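Local coordinates for protein nodulation fucosyltransferase NodZ (Bradyrhizobium sp., PDB 2HHC) that belongs to the NodZ family of bacterial nodulation proteins, glycosyltransferases of the GT-B structural class, at residues F6-R11 with L78-P83; R87-P92 with T125-A130; I97-P100 with R106-D109. All coordinates share one frame; numbering follows the deposited sequence. Where two conformers were deposited one is given.

Contact 1: F6-R11 with L78-P83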
loop_
_atom_site.group_PDB
_atom_site.type_symbol
_atom_site.label_atom_id
_atom_site.label_comp_id
_atom_site.label_asym_id
_atom_site.label_seq_id
_atom_site.Cartn_x
_atom_site.Cartn_y
_atom_site.Cartn_z
ATOM N N PHE A 6 20.054 -7.340 10.355
ATOM C CA PHE A 6 19.044 -6.434 9.820
ATOM C C PHE A 6 18.295 -6.974 8.603
ATOM O O PHE A 6 18.827 -7.798 7.818
ATOM C CB PHE A 6 19.699 -5.078 9.414
ATOM C CG PHE A 6 20.395 -4.395 10.549
ATOM C CD1 PHE A 6 21.697 -4.732 10.892
ATOM C CD2 PHE A 6 19.766 -3.395 11.263
ATOM C CE1 PHE A 6 22.356 -4.095 11.907
ATOM C CE2 PHE A 6 20.429 -2.743 12.288
ATOM C CZ PHE A 6 21.741 -3.079 12.601
ATOM N N VAL A 7 17.092 -6.453 8.425
ATOM C CA VAL A 7 16.338 -6.521 7.156
ATOM C C VAL A 7 15.963 -5.101 6.797
ATOM O O VAL A 7 15.355 -4.428 7.636
ATOM C CB VAL A 7 15.038 -7.390 7.252
ATOM C CG1 VAL A 7 14.318 -7.396 5.926
ATOM C CG2 VAL A 7 15.317 -8.774 7.692
ATOM N N ILE A 8 16.346 -4.631 5.618
ATOM C CA ILE A 8 16.007 -3.286 5.181
ATOM C C ILE A 8 14.875 -3.385 4.195
ATOM O O ILE A 8 14.968 -4.066 3.157
ATOM C CB ILE A 8 17.210 -2.588 4.555
ATOM C CG1 ILE A 8 18.432 -2.600 5.522
ATOM C CG2 ILE A 8 16.822 -1.196 4.172
ATOM C CD1 ILE A 8 19.665 -1.959 4.942
ATOM N N SER A 9 13.773 -2.703 4.453
ATOM C CA SER A 9 12.640 -2.604 3.572
ATOM C C SER A 9 12.700 -1.303 2.800
ATOM O O SER A 9 12.431 -0.228 3.363
ATOM C CB SER A 9 11.342 -2.699 4.372
ATOM O OG SER A 9 10.235 -2.718 3.470
ATOM N N ARG A 10 13.043 -1.390 1.507
ATOM C CA ARG A 10 13.154 -0.253 0.625
ATOM C C ARG A 10 11.984 -0.300 -0.356
ATOM O O ARG A 10 11.836 -1.293 -1.097
ATOM C CB ARG A 10 14.454 -0.339 -0.167
ATOM C CG ARG A 10 15.662 -0.697 0.671
ATOM C CD ARG A 10 16.946 -0.211 -0.048
ATOM N NE ARG A 10 17.085 1.231 0.140
ATOM C CZ ARG A 10 17.134 2.114 -0.848
ATOM N NH1 ARG A 10 17.113 1.727 -2.119
ATOM N NH2 ARG A 10 17.169 3.412 -0.578
ATOM N N ARG A 11 11.211 0.772 -0.454
ATOM C CA ARG A 11 10.145 0.847 -1.446
ATOM C C ARG A 11 9.786 2.312 -1.586
ATOM O O ARG A 11 9.840 3.054 -0.614
ATOM C CB ARG A 11 8.940 -0.008 -1.071
ATOM C CG ARG A 11 8.129 -0.493 -2.227
ATOM C CD ARG A 11 8.743 -1.731 -2.897
ATOM N NE ARG A 11 8.010 -2.070 -4.103
ATOM C CZ ARG A 11 8.502 -2.117 -5.326
ATOM N NH1 ARG A 11 9.798 -2.075 -5.560
ATOM N NH2 ARG A 11 7.704 -2.339 -6.330
ATOM N N LEU A 78 23.861 5.318 9.934
ATOM C CA LEU A 78 24.260 3.966 10.278
ATOM C C LEU A 78 24.823 3.245 9.066
ATOM O O LEU A 78 24.371 3.491 7.932
ATOM C CB LEU A 78 23.033 3.179 10.801
ATOM C CG LEU A 78 22.489 3.790 12.103
ATOM C CD1 LEU A 78 21.152 3.178 12.474
ATOM C CD2 LEU A 78 23.483 3.647 13.254
ATOM N N SER A 79 25.816 2.397 9.299
ATOM C CA SER A 79 26.412 1.538 8.316
ATOM C C SER A 79 25.930 0.124 8.567
ATOM O O SER A 79 26.469 -0.602 9.429
ATOM C CB SER A 79 27.930 1.569 8.416
ATOM O OG SER A 79 28.439 2.817 7.978
ATOM N N PHE A 80 24.939 -0.325 7.803
ATOM C CA PHE A 80 24.377 -1.647 8.032
ATOM C C PHE A 80 25.379 -2.683 7.536
ATOM O O PHE A 80 25.901 -2.535 6.463
ATOM C CB PHE A 80 22.960 -1.774 7.393
ATOM C CG PHE A 80 21.951 -0.825 8.035
ATOM C CD1 PHE A 80 21.596 -0.949 9.348
ATOM C CD2 PHE A 80 21.407 0.258 7.303
ATOM C CE1 PHE A 80 20.729 -0.032 9.986
ATOM C CE2 PHE A 80 20.551 1.159 7.955
ATOM C CZ PHE A 80 20.215 0.999 9.258
ATOM N N PRO A 81 25.685 -3.719 8.353
ATOM C CA PRO A 81 26.772 -4.624 8.116
ATOM C C PRO A 81 26.586 -5.665 7.016
ATOM O O PRO A 81 25.537 -6.288 6.918
ATOM C CB PRO A 81 26.935 -5.298 9.478
ATOM C CG PRO A 81 25.649 -5.327 10.025
ATOM C CD PRO A 81 25.030 -4.021 9.638
ATOM N N GLY A 82 27.656 -5.903 6.268
ATOM C CA GLY A 82 27.702 -7.004 5.365
ATOM C C GLY A 82 28.120 -8.257 6.103
ATOM O O GLY A 82 28.488 -8.202 7.291
ATOM N N PRO A 83 28.158 -9.379 5.387
ATOM C CA PRO A 83 27.765 -9.465 3.989
ATOM C C PRO A 83 26.292 -9.248 3.787
ATOM O O PRO A 83 25.484 -9.398 4.745
ATOM C CB PRO A 83 28.140 -10.882 3.567
ATOM C CG PRO A 83 28.807 -11.509 4.695
ATOM C CD PRO A 83 28.692 -10.644 5.925
#

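Contact 2: R87-P92 with T125-A130. With PO4 (phosphate ion), chain B.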
loop_
_atom_site.group_PDB
_atom_site.type_symbol
_atom_site.label_atom_id
_atom_site.label_comp_id
_atom_site.label_asym_id
_atom_site.label_seq_id
_atom_site.Cartn_x
_atom_site.Cartn_y
_atom_site.Cartn_z
ATOM N N ARG A 87 22.879 -11.121 -3.284
ATOM C CA ARG A 87 24.341 -11.028 -3.456
ATOM C C ARG A 87 24.768 -9.781 -4.217
ATOM O O ARG A 87 25.874 -9.284 -4.027
ATOM C CB ARG A 87 24.888 -12.296 -4.118
ATOM C CG ARG A 87 24.673 -13.482 -3.213
ATOM C CD ARG A 87 25.330 -14.799 -3.634
ATOM N NE ARG A 87 24.378 -15.914 -3.456
ATOM C CZ ARG A 87 23.717 -16.206 -2.319
ATOM N NH1 ARG A 87 23.885 -15.497 -1.195
ATOM N NH2 ARG A 87 22.865 -17.230 -2.290
ATOM N N TRP A 88 23.876 -9.273 -5.060
ATOM C CA TRP A 88 24.156 -8.017 -5.801
ATOM C C TRP A 88 24.621 -6.885 -4.914
ATOM O O TRP A 88 25.455 -6.113 -5.309
ATOM C CB TRP A 88 22.887 -7.589 -6.522
ATOM C CG TRP A 88 23.001 -6.405 -7.447
ATOM C CD1 TRP A 88 23.256 -6.445 -8.773
ATOM C CD2 TRP A 88 22.731 -5.034 -7.117
ATOM N NE1 TRP A 88 23.183 -5.159 -9.307
ATOM C CE2 TRP A 88 22.920 -4.281 -8.311
ATOM C CE3 TRP A 88 22.412 -4.359 -5.941
ATOM C CZ2 TRP A 88 22.705 -2.890 -8.369
ATOM C CZ3 TRP A 88 22.278 -2.944 -6.003
ATOM C CH2 TRP A 88 22.406 -2.253 -7.206
ATOM N N TRP A 89 24.125 -6.837 -3.689
ATOM C CA TRP A 89 24.409 -5.779 -2.745
ATOM C C TRP A 89 25.811 -5.845 -2.183
ATOM O O TRP A 89 26.220 -4.922 -1.466
ATOM C CB TRP A 89 23.349 -5.745 -1.617
ATOM C CG TRP A 89 22.030 -5.268 -2.208
ATOM C CD1 TRP A 89 21.070 -6.011 -2.830
ATOM C CD2 TRP A 89 21.609 -3.899 -2.307
ATOM N NE1 TRP A 89 20.074 -5.194 -3.292
ATOM C CE2 TRP A 89 20.376 -3.897 -2.991
ATOM C CE3 TRP A 89 22.138 -2.694 -1.869
ATOM C CZ2 TRP A 89 19.677 -2.718 -3.273
ATOM C CZ3 TRP A 89 21.434 -1.534 -2.128
ATOM C CH2 TRP A 89 20.214 -1.548 -2.821
ATOM N N ASN A 90 26.547 -6.912 -2.486
ATOM C CA ASN A 90 27.974 -6.963 -2.115
ATOM C C ASN A 90 28.904 -6.322 -3.166
ATOM O O ASN A 90 30.107 -6.203 -2.914
ATOM C CB ASN A 90 28.395 -8.414 -1.905
ATOM C CG ASN A 90 27.692 -9.053 -0.738
ATOM O OD1 ASN A 90 27.799 -8.592 0.382
ATOM N ND2 ASN A 90 26.977 -10.090 -1.000
ATOM N N ARG A 91 28.345 -5.976 -4.322
ATOM C CA ARG A 91 29.130 -5.380 -5.429
ATOM C C ARG A 91 29.618 -4.005 -5.034
ATOM O O ARG A 91 28.946 -3.309 -4.281
ATOM C CB ARG A 91 28.291 -5.334 -6.716
ATOM C CG ARG A 91 27.911 -6.710 -7.204
ATOM C CD ARG A 91 27.498 -6.813 -8.652
ATOM N NE ARG A 91 26.567 -7.932 -8.845
ATOM C CZ ARG A 91 26.837 -9.231 -8.662
ATOM N NH1 ARG A 91 28.033 -9.647 -8.299
ATOM N NH2 ARG A 91 25.881 -10.133 -8.847
ATOM N N PRO A 92 30.759 -3.580 -5.597
ATOM C CA PRO A 92 31.193 -2.204 -5.382
ATOM C C PRO A 92 30.152 -1.198 -5.816
ATOM O O PRO A 92 29.381 -1.489 -6.743
ATOM C CB PRO A 92 32.411 -2.108 -6.261
ATOM C CG PRO A 92 32.951 -3.514 -6.313
ATOM C CD PRO A 92 31.707 -4.329 -6.426
ATOM N N THR A 125 22.901 -8.408 6.715
ATOM C CA THR A 125 21.845 -7.470 6.288
ATOM C C THR A 125 21.167 -8.000 5.045
ATOM O O THR A 125 21.839 -8.260 4.033
ATOM C CB THR A 125 22.436 -6.066 6.046
ATOM O OG1 THR A 125 22.955 -5.538 7.271
ATOM C CG2 THR A 125 21.375 -5.067 5.528
ATOM N N ILE A 126 19.841 -8.168 5.116
ATOM C CA ILE A 126 19.004 -8.506 3.950
ATOM C C ILE A 126 18.506 -7.193 3.388
ATOM O O ILE A 126 17.833 -6.442 4.109
ATOM C CB ILE A 126 17.812 -9.376 4.354
ATOM C CG1 ILE A 126 18.251 -10.583 5.216
ATOM C CG2 ILE A 126 17.017 -9.810 3.136
ATOM C CD1 ILE A 126 19.278 -11.444 4.690
ATOM N N VAL A 127 18.752 -6.923 2.114
ATOM C CA VAL A 127 18.269 -5.670 1.525
ATOM C C VAL A 127 17.103 -6.018 0.627
ATOM O O VAL A 127 17.265 -6.722 -0.388
ATOM C CB VAL A 127 19.354 -4.927 0.695
ATOM C CG1 VAL A 127 18.762 -3.570 0.184
ATOM C CG2 VAL A 127 20.597 -4.759 1.507
ATOM N N CYS A 128 15.904 -5.566 0.990
ATOM C CA CYS A 128 14.709 -5.780 0.225
ATOM C C CYS A 128 14.395 -4.553 -0.625
ATOM O O CYS A 128 13.989 -3.549 -0.081
ATOM C CB CYS A 128 13.499 -6.077 1.137
ATOM S SG CYS A 128 13.677 -7.546 2.174
ATOM N N ASP A 129 14.649 -4.640 -1.923
ATOM C CA ASP A 129 14.506 -3.491 -2.818
ATOM C C ASP A 129 13.849 -3.933 -4.151
ATOM O O ASP A 129 14.317 -3.693 -5.255
ATOM C CB ASP A 129 15.876 -2.800 -3.021
ATOM C CG ASP A 129 15.784 -1.405 -3.516
ATOM O OD1 ASP A 129 14.686 -0.829 -3.820
ATOM O OD2 ASP A 129 16.893 -0.794 -3.593
ATOM N N ALA A 130 12.721 -4.612 -3.976
ATOM C CA ALA A 130 11.868 -5.112 -5.009
ATOM C C ALA A 130 10.451 -5.220 -4.449
ATOM O O ALA A 130 10.229 -5.068 -3.249
ATOM C CB ALA A 130 12.326 -6.458 -5.485
HETATM P P PO4 B . 22.251 -11.443 -7.856
HETATM O O1 PO4 B . 21.339 -11.750 -9.050
HETATM O O2 PO4 B . 21.511 -10.818 -6.611
HETATM O O3 PO4 B . 22.930 -12.741 -7.489
HETATM O O4 PO4 B . 23.338 -10.518 -8.373
#

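Contact 3: I97-P100 with R106-D109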
loop_
_atom_site.group_PDB
_atom_site.type_symbol
_atom_site.label_atom_id
_atom_site.label_comp_id
_atom_site.label_asym_id
_atom_site.label_seq_id
_atom_site.Cartn_x
_atom_site.Cartn_y
_atom_site.Cartn_z
ATOM N N ILE A 97 25.408 1.258 -9.875
ATOM C CA ILE A 97 24.738 2.372 -10.587
ATOM C C ILE A 97 23.666 1.780 -11.513
ATOM O O ILE A 97 22.549 2.282 -11.575
ATOM C CB ILE A 97 25.736 3.210 -11.363
ATOM C CG1 ILE A 97 26.763 3.922 -10.471
ATOM C CG2 ILE A 97 25.043 4.270 -12.220
ATOM C CD1 ILE A 97 26.191 4.971 -9.603
ATOM N N ASN A 98 24.012 0.729 -12.262
ATOM C CA ASN A 98 23.068 0.057 -13.167
ATOM C C ASN A 98 22.166 -0.886 -12.376
ATOM O O ASN A 98 22.649 -1.903 -11.867
ATOM C CB ASN A 98 23.811 -0.847 -14.126
ATOM C CG ASN A 98 22.942 -1.394 -15.225
ATOM O OD1 ASN A 98 21.942 -0.800 -15.645
ATOM N ND2 ASN A 98 23.348 -2.540 -15.727
ATOM N N ARG A 99 20.897 -0.552 -12.252
ATOM C CA ARG A 99 19.941 -1.399 -11.522
ATOM C C ARG A 99 18.657 -1.553 -12.336
ATOM O O ARG A 99 17.643 -0.984 -11.974
ATOM C CB ARG A 99 19.738 -0.853 -10.101
ATOM C CG ARG A 99 18.898 -1.757 -9.200
ATOM C CD ARG A 99 18.842 -1.358 -7.747
ATOM N NE ARG A 99 17.870 -2.218 -7.065
ATOM C CZ ARG A 99 18.084 -3.470 -6.707
ATOM N NH1 ARG A 99 19.271 -4.002 -6.853
ATOM N NH2 ARG A 99 17.116 -4.187 -6.187
ATOM N N PRO A 100 18.719 -2.344 -13.421
ATOM C CA PRO A 100 17.598 -2.505 -14.333
ATOM C C PRO A 100 16.515 -3.391 -13.736
ATOM O O PRO A 100 16.761 -4.103 -12.771
ATOM C CB PRO A 100 18.227 -3.217 -15.512
ATOM C CG PRO A 100 19.337 -3.937 -14.964
ATOM C CD PRO A 100 19.876 -3.138 -13.848
ATOM N N ARG A 106 14.880 -10.363 -10.450
ATOM C CA ARG A 106 15.728 -11.439 -9.945
ATOM C C ARG A 106 15.775 -11.390 -8.419
ATOM O O ARG A 106 15.671 -12.428 -7.746
ATOM C CB ARG A 106 17.107 -11.261 -10.570
ATOM C CG ARG A 106 18.219 -12.162 -10.136
ATOM C CD ARG A 106 19.442 -11.880 -11.032
ATOM N NE ARG A 106 19.030 -11.835 -12.442
ATOM C CZ ARG A 106 19.290 -10.880 -13.361
ATOM N NH1 ARG A 106 20.016 -9.800 -13.114
ATOM N NH2 ARG A 106 18.852 -11.053 -14.614
ATOM N N GLU A 107 15.908 -10.199 -7.846
ATOM C CA GLU A 107 15.963 -10.117 -6.408
ATOM C C GLU A 107 14.646 -10.447 -5.747
ATOM O O GLU A 107 14.622 -11.110 -4.729
ATOM C CB GLU A 107 16.479 -8.734 -5.958
ATOM C CG GLU A 107 17.947 -8.546 -6.329
ATOM C CD GLU A 107 18.535 -7.203 -5.943
ATOM O OE1 GLU A 107 18.054 -6.577 -5.000
ATOM O OE2 GLU A 107 19.538 -6.804 -6.572
ATOM N N ARG A 108 13.522 -10.039 -6.326
ATOM C CA ARG A 108 12.228 -10.500 -5.827
ATOM C C ARG A 108 12.228 -12.014 -5.706
ATOM O O ARG A 108 11.761 -12.578 -4.719
ATOM C CB ARG A 108 11.132 -10.020 -6.773
ATOM C CG ARG A 108 9.704 -10.496 -6.442
ATOM C CD ARG A 108 8.784 -10.259 -7.593
ATOM N NE ARG A 108 9.252 -11.135 -8.672
ATOM C CZ ARG A 108 9.240 -10.925 -10.006
ATOM N NH1 ARG A 108 8.690 -9.844 -10.564
ATOM N NH2 ARG A 108 9.764 -11.827 -10.801
ATOM N N ASP A 109 12.700 -12.673 -6.752
ATOM C CA ASP A 109 12.672 -14.129 -6.782
ATOM C C ASP A 109 13.647 -14.736 -5.782
ATOM O O ASP A 109 13.329 -15.734 -5.135
ATOM C CB ASP A 109 12.995 -14.625 -8.155
ATOM C CG ASP A 109 11.924 -14.274 -9.173
ATOM O OD1 ASP A 109 10.814 -13.868 -8.772
ATOM O OD2 ASP A 109 12.217 -14.434 -10.376
#

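Contact 1: F6-R11 with L78-P83
F6 and F80 meet as a T-shaped pair, with F80 pointing its edge at the face of F6. The ring planes stand 61° apart and the centroids lie 4.8 Å from each other. At the heart of the pair, F80 CD1 hangs 3.5 Å above the plane of the F6 ring, over its centre. F80 CE1 slides toward one side of that ring and comes within 3.6 Å of F6 CE2. F6 reaches this place with CG anti to its own carbonyl carbon (chi1 -58°), so the phenyl group swings beside the backbone N. Beside F80, on the same side of the F6 plane but out past the rim, P81 CD lies 3.5 Å from F6 CE1, approaching obliquely. I8 supplies the third contact. Its chain runs out straight to the terminal methyl (chi2 178°), and CD1 touches F80 CD2 at 3.7 Å, again at a slant. Within the loop, L78 CB covers one face of the F80 ring near the rim. Everything that meets across the two segments is carbon: one aromatic pair flanked by aliphatic packing.

F6 and I8 point from one face of strand 6-10, while V7 and S9 turn to the other and pack on helix 15-32. The 78-83 loop therefore lies on the side of the sheet away from that helix. Strand 6-10 runs between strands 35-39 and 125-128, and F80 also rests on V37 and T125 from those two neighbours. The loop itself leads from strand 67-70 across to strand 84-85 at the far edge of the sheet.

Contact 2: R87-P92 with T125-A130
In the Rossmann-like N-terminal half, W89 of a short 3-10 turn lies against strand 125-128 of the N-terminal sheet and covers V127. The methyl CG1 of V127 sits squarely over the six-membered ring of W89, 3.6 Å from its centroid and only 12° off the normal, a clear CH-pi contact. V127 carries CG1 anti to its backbone N (chi1 -177°), which aims this branch at the indole, while CG2 lies nearer the pyrrole side, at W89 CG. The opposite face of W89 is covered by W88, whose CE3 hangs over the rim, so the indole is sandwiched between a valine and another tryptophan.

D129 approaches at an edge rather than a face: its OD2 lies 3.4 Å from W89 CZ2, near the ring plane, with the carboxylate turned 33° to the indole. The polar bonds of these two go elsewhere. W89 NE1 donates to E107, and D129 pairs with R12 and R10.

Backbone bonds from N90 N to R87 O (2.9 Å) and from R91 N to W88 O hold the turn. At its start a phosphate ion, probably from the crystallisation liquor, accepts from W88 N at 3.2 Å through O2. In the conformer given, R91 NH2 comes within 2.6 Å of its O4, but that bond is bent and weak, and doubtful given a second conformer. A backbone N-H early in a 3-10 turn thus takes one phosphate oxygen. The whole is a connection after edge strand 84-85 folding back on its neighbour strand 125-128, as befits the alpha/beta sheet of a GT-B domain.

Contact 3: I97-P100 with R106-D109
R99 and E107 form an end-on, two-pronged salt bridge, each guanidinium NH group taking its own carboxylate oxygen. R99 NH1 binds E107 OE2 at 2.8 Å with an N-H...O angle of 163°, and R99 NH2 binds E107 OE1 at the same 2.8 Å, also close to straight. The two side chains come from opposite directions. Both oxygens lie close to the guanidinium plane, but the reverse does not hold: the planes are 53° apart, and the nitrogens meet the oxygens from above the carboxylate plane. The fork is therefore twisted rather than flat.

R99 is extended from CG to NE, CG anti to the backbone N (chi1 -173°), and a turn at the last torsion swings the guanidinium across. E107 is extended beyond CG.

Other bonds fix the pair further. E107 OE1 also takes the indole N-H of W89, and OE2 accepts from Q103 NE2, one helical turn earlier, so each oxygen of this buried carboxylate has two donors. R99 NH2 has a second acceptor in the backbone carbonyl of D129, which fixes the rotation of the guanidinium. W88 adds a cation-pi contact to R99.

Farther along the helix, R108 grips D109 side-on, with NE and NH2 both 3.1 Å from OD1, a local pair on the surface. The R99-E107 pair makes up the whole contact between the segments; around it R99 leans on W89, while E107 touches P86 and W88.

P100 stands at the N-cap of helix 101-116, so the salt bridge ties R99, the residue preceding the N-cap, to the second turn. The arrangement is an end-on arginine-carboxylate salt bridge joining the loop that enters helix 101-116 to the helix itself, in the N-terminal alpha/beta domain of a GT-B fold.

From the N terminus the chain runs through strand 6-10, and contact 1 closes when the loop at 78-83 returns to it, enclosing 66 residues. Contact 2 opens just afterwards at 87-92 and closes at strand 125-128, so these two are in series and nothing crosses. Inside the second loop lies contact 3, a short closure of five helical residues at the start of helix 101-116. Contacts 1 and 2 share one sheet through adjacent strands 6-10 and 125-128; contacts 2 and 3 touch directly. Together they fasten the connections around edge strand 84-85, and the helix after it, to the middle of the N-terminal sheet.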